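Local coordinates for protein neutral ceramidase (Pseudomonas aeruginosa, PDB 2ZWS) that hydrolyses the N-acyl linkage of ceramide to give sphingosine and a free fatty acid, and also runs the reaction in reverse, as a secreted zinc-dependent enzyme, at residues Asp13-Ala18 with His37-Ala42; Thr98-Gly103 with Ser216-Gly221. One frame throughout, in Å; residues are numbered along the deposited sequence. Where two conformers were deposited one is given.

Contact 1 of 2, residues Asp13-Ala18 with His37-Ala42. With MG (magnesium ion), chain C.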
# COMPACT_ATOMS: atom_id res chain seq x y z
N ASP A 13 -8.77 -8.14 -5.16
CA ASP A 13 -9.26 -7.42 -3.98
C ASP A 13 -8.54 -7.92 -2.72
O ASP A 13 -8.49 -9.14 -2.47
CB ASP A 13 -10.75 -7.75 -3.92
CG ASP A 13 -11.51 -6.99 -2.83
OD1 ASP A 13 -10.91 -6.28 -1.99
OD2 ASP A 13 -12.77 -7.13 -2.82
N ILE A 14 -7.93 -6.99 -1.95
CA ILE A 14 -7.25 -7.33 -0.70
C ILE A 14 -7.88 -6.53 0.46
O ILE A 14 -7.25 -6.34 1.52
CB ILE A 14 -5.74 -7.05 -0.75
CG1 ILE A 14 -5.45 -5.62 -1.25
CG2 ILE A 14 -5.02 -8.04 -1.62
CD1 ILE A 14 -3.93 -5.21 -1.15
N THR A 15 -9.12 -6.07 0.27
CA THR A 15 -9.79 -5.24 1.30
C THR A 15 -10.07 -6.08 2.54
O THR A 15 -10.63 -7.18 2.45
CB THR A 15 -11.12 -4.68 0.78
OG1 THR A 15 -10.93 -4.05 -0.49
CG2 THR A 15 -11.70 -3.65 1.77
N GLY A 16 -9.72 -5.56 3.70
CA GLY A 16 -9.92 -6.27 4.94
C GLY A 16 -11.18 -5.82 5.67
O GLY A 16 -12.12 -5.35 5.06
N GLU A 17 -11.16 -5.95 6.99
CA GLU A 17 -12.39 -5.79 7.80
C GLU A 17 -12.86 -4.34 7.80
O GLU A 17 -12.11 -3.44 8.19
CB GLU A 17 -12.10 -6.29 9.22
CG GLU A 17 -11.88 -7.82 9.26
CD GLU A 17 -11.13 -8.29 10.49
OE1 GLU A 17 -9.89 -8.10 10.59
OE2 GLU A 17 -11.80 -8.86 11.37
N ALA A 18 -14.09 -4.10 7.34
CA ALA A 18 -14.60 -2.73 7.09
C ALA A 18 -15.26 -2.03 8.26
O ALA A 18 -15.63 -0.86 8.18
CB ALA A 18 -15.55 -2.74 5.89
N HIS A 37 -14.71 3.66 1.34
CA HIS A 37 -14.82 4.61 0.24
C HIS A 37 -14.47 3.94 -1.09
O HIS A 37 -15.29 3.89 -2.00
CB HIS A 37 -13.98 5.86 0.46
CG HIS A 37 -14.13 6.85 -0.65
ND1 HIS A 37 -13.22 7.85 -0.90
CD2 HIS A 37 -15.10 6.98 -1.60
CE1 HIS A 37 -13.62 8.56 -1.94
NE2 HIS A 37 -14.76 8.05 -2.39
N MET A 38 -13.24 3.42 -1.18
CA MET A 38 -12.84 2.59 -2.31
C MET A 38 -12.11 1.37 -1.77
O MET A 38 -11.52 1.42 -0.68
CB MET A 38 -11.97 3.38 -3.32
CG MET A 38 -12.69 4.54 -4.07
SD MET A 38 -11.98 5.05 -5.68
CE MET A 38 -10.28 5.38 -5.22
N ARG A 39 -12.16 0.27 -2.52
CA ARG A 39 -11.51 -0.95 -2.08
C ARG A 39 -9.99 -0.87 -2.27
O ARG A 39 -9.47 0.02 -2.96
CB ARG A 39 -12.07 -2.17 -2.81
CG ARG A 39 -13.46 -2.56 -2.26
CD ARG A 39 -13.96 -3.96 -2.75
NE ARG A 39 -15.20 -4.25 -2.02
CZ ARG A 39 -15.35 -5.16 -1.05
NH1 ARG A 39 -14.39 -6.03 -0.75
NH2 ARG A 39 -16.51 -5.22 -0.41
N GLN A 40 -9.30 -1.82 -1.63
CA GLN A 40 -7.86 -1.99 -1.74
C GLN A 40 -7.56 -3.15 -2.69
O GLN A 40 -8.21 -4.21 -2.61
CB GLN A 40 -7.31 -2.34 -0.36
CG GLN A 40 -7.57 -1.25 0.69
CD GLN A 40 -7.19 -1.72 2.07
OE1 GLN A 40 -6.07 -1.47 2.54
NE2 GLN A 40 -8.05 -2.44 2.70
N TRP A 41 -6.56 -2.96 -3.55
CA TRP A 41 -6.23 -3.95 -4.59
C TRP A 41 -4.75 -4.28 -4.59
O TRP A 41 -3.88 -3.44 -4.19
CB TRP A 41 -6.60 -3.41 -6.00
CG TRP A 41 -8.06 -3.05 -6.05
CD1 TRP A 41 -8.63 -1.84 -5.75
CD2 TRP A 41 -9.14 -3.94 -6.38
NE1 TRP A 41 -10.01 -1.92 -5.88
CE2 TRP A 41 -10.35 -3.20 -6.25
CE3 TRP A 41 -9.21 -5.28 -6.76
CZ2 TRP A 41 -11.59 -3.77 -6.50
CZ3 TRP A 41 -10.45 -5.85 -7.00
CH2 TRP A 41 -11.63 -5.10 -6.87
N ALA A 42 -4.46 -5.53 -4.96
CA ALA A 42 -3.13 -5.94 -5.37
C ALA A 42 -3.11 -5.92 -6.90
O ALA A 42 -4.00 -6.48 -7.55
CB ALA A 42 -2.83 -7.35 -4.89
MG MG C . -17.15 3.74 -3.17
O HOH W 1 -18.17 2.45 -1.23
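Asp13 reaches Arg39 and Trp41 with different parts of one side chain. Its CB lies 3.6 Å from Trp41 CZ3. Trp41 CE3 is also 3.3 Å from Asp13 N, which sits obliquely to the ring. CG stands anti to the backbone N (chi1 -175°). The carboxylate it bears meets Arg39. OD2 uses its syn lone pair to take a bond from Arg39 NH1 at 2.8 Å, a salt bridge. The bond is bent, with an N-H...O angle of 133°, and the carboxylate and guanidinium planes are nearly perpendicular. OD1 turns back to its own segment. It accepts from Thr15 N, an Asx turn, and from Thr15 OG1 at 2.7 Å. Two donors thus grip OD1 while Arg39 holds OD2, which should fix the carboxylate's rotation.

Thr15 OG1 donates to Asp13 OD1 and accepts from Gln40 N at 3.0 Å, relaying between the carboxylate and the other backbone. It also touches the aliphatic start of Arg39, 3.2 Å from its CB. Ile14 N donates an almost straight bond to Gln40 O at 2.9 Å. Ile14 CG2 packs on Ala42 CB at 4.0 Å.

Asp579, a magnesium ligand, forms a second salt bridge with Arg39 through NE. His37 O also binds that ion, and Arg39 is second-shell to it. Asn580 accepts from Trp41 NE1. The contact is buried where strand 5-13 ends beside the start of strand 41-49, its antiparallel neighbour. Asp13 and Trp41 form a non-hydrogen-bonded pair there. Strand 55-61 and helix 120-138 pack against Ala42, and strand 214-215 touches Thr15 and Gln40.

Contact 2 of 2, residues Thr98-Gly103 with Ser216-Gly221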
# COMPACT_ATOMS: atom_id res chain seq x y z
N THR A 98 -0.78 3.79 1.77
CA THR A 98 -2.05 4.38 2.24
C THR A 98 -2.18 4.20 3.75
O THR A 98 -1.83 3.13 4.28
CB THR A 98 -3.29 3.77 1.53
OG1 THR A 98 -4.48 4.26 2.14
CG2 THR A 98 -3.29 2.24 1.58
N HIS A 99 -2.74 5.21 4.42
CA HIS A 99 -2.95 5.14 5.86
C HIS A 99 -4.41 4.89 6.20
O HIS A 99 -4.81 5.08 7.35
CB HIS A 99 -2.44 6.43 6.51
CG HIS A 99 -0.95 6.55 6.53
ND1 HIS A 99 -0.17 6.36 5.41
CD2 HIS A 99 -0.10 6.85 7.53
CE1 HIS A 99 1.10 6.54 5.72
NE2 HIS A 99 1.17 6.81 7.01
N SER A 100 -5.19 4.41 5.22
CA SER A 100 -6.63 4.25 5.41
C SER A 100 -7.12 2.85 5.19
O SER A 100 -8.25 2.66 4.75
CB SER A 100 -7.38 5.18 4.46
OG SER A 100 -7.08 6.54 4.79
N GLY A 101 -6.27 1.86 5.52
CA GLY A 101 -6.74 0.46 5.54
C GLY A 101 -6.75 -0.11 6.95
O GLY A 101 -6.07 0.41 7.84
N PRO A 102 -7.51 -1.20 7.16
CA PRO A 102 -7.50 -1.92 8.44
C PRO A 102 -6.12 -2.49 8.75
O PRO A 102 -5.46 -3.02 7.85
CB PRO A 102 -8.55 -3.03 8.23
CG PRO A 102 -8.60 -3.23 6.75
CD PRO A 102 -8.38 -1.85 6.16
N GLY A 103 -5.69 -2.39 10.00
CA GLY A 103 -4.39 -2.91 10.43
C GLY A 103 -4.43 -4.32 10.98
O GLY A 103 -5.46 -5.03 10.86
N SER A 216 -9.79 3.39 2.32
CA SER A 216 -9.45 4.08 1.09
C SER A 216 -8.00 3.80 0.71
O SER A 216 -7.13 3.70 1.58
CB SER A 216 -9.61 5.60 1.28
OG SER A 216 -9.08 6.31 0.17
N PRO A 217 -7.74 3.68 -0.59
CA PRO A 217 -6.37 3.56 -1.09
C PRO A 217 -5.69 4.93 -1.30
O PRO A 217 -4.57 4.98 -1.82
CB PRO A 217 -6.57 2.84 -2.42
CG PRO A 217 -7.89 3.43 -2.95
CD PRO A 217 -8.72 3.59 -1.69
N ASP A 218 -6.37 6.00 -0.87
CA ASP A 218 -5.75 7.33 -0.75
C ASP A 218 -5.28 7.88 -2.09
O ASP A 218 -5.82 7.49 -3.12
CB ASP A 218 -4.65 7.30 0.31
CG ASP A 218 -4.41 8.66 0.97
OD1 ASP A 218 -3.66 9.50 0.39
OD2 ASP A 218 -4.95 8.89 2.07
N ASN A 219 -4.31 8.80 -2.10
CA ASN A 219 -4.07 9.52 -3.33
C ASN A 219 -3.51 8.64 -4.46
O ASN A 219 -3.89 8.79 -5.63
CB ASN A 219 -3.27 10.81 -3.11
CG ASN A 219 -1.91 10.60 -2.47
OD1 ASN A 219 -1.09 9.84 -2.99
ND2 ASN A 219 -1.63 11.35 -1.39
N LYS A 220 -2.62 7.70 -4.13
CA LYS A 220 -2.10 6.79 -5.17
C LYS A 220 -3.17 5.86 -5.67
O LYS A 220 -3.25 5.58 -6.86
CB LYS A 220 -0.88 6.02 -4.64
CG LYS A 220 0.37 6.97 -4.51
CD LYS A 220 1.63 6.16 -4.25
CE LYS A 220 2.89 7.07 -4.29
NZ LYS A 220 3.13 7.60 -5.67
N GLY A 221 -4.06 5.46 -4.78
CA GLY A 221 -5.20 4.63 -5.18
C GLY A 221 -6.15 5.39 -6.09
O GLY A 221 -6.74 4.77 -7.01
O HOH W 2 -4.64 7.75 4.43
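The side chains of Thr98 and Asp218 run alongside one another in opposing directions, with Thr98 OG1 3.6 Å from Asp218 CB. The hydroxyl of Thr98 does not bond to this neighbour. It is anti to its own backbone N (chi1 173°), a position from which it donates to Ser216 O at 2.8 Å. The donor is tilted 21° from the carbonyl plane. The same OG1 accepts from Ser100 N at 3.2 Å, so an ST turn curls the loop around the oxygen that makes the cross-link.

Ser100 and Ser216 meet through their CB atoms. Ser100 CB also lies 3.2 Å from Ser216 O. The backbones are joined here as well, Ser216 N donating to Ser100 O. The two hydroxyls serve different partners. Ser216 OG accepts from Asp218 N at 2.9 Å in a second ST turn. Ser100 OG is 2.7 Å from the oxygen of a water, and both it and Asp218 OD2 hydrogen-bond to this water. Ser100 OG and Asp218 OD2, 4.2 Å apart, are thereby bridged.

Asp218 is held from several sides. Its OD1 accepts from Asn219 N at 2.7 Å, on the anti side of the carboxylate. Ser207 N also donates to OD1, and Met208 N to OD2. These backbone donors account for both oxygens of a buried carboxylate. The contact ties the loop after zinc ligand His97 to the beginning of helix 218-231. Two ST turns and a bridging water thus join a loop to a helix within the N-terminal part of the enzyme, which holds all four zinc ligands.

In the fold
Contact 1 and contact 2 lie side by side in the N-terminal part of the enzyme, their centres about 9 Å apart. They touch directly: Met38 CB is 3.6 Å from Pro217 CD, and Glu17 O is 3.6 Å from Pro102 CB. Contact 1 faces the magnesium ion, which binds His37 O at 2.2 Å and is completed by Asp579, Asp581, Thr584 and water. These three residues belong to the C-terminal part of the chain, so the metal joins both parts. Contact 2 begins one residue after the zinc ligand His97, whose side chain is about 6 Å from that of Thr98. The pair probably lies in the core between the two metal sites.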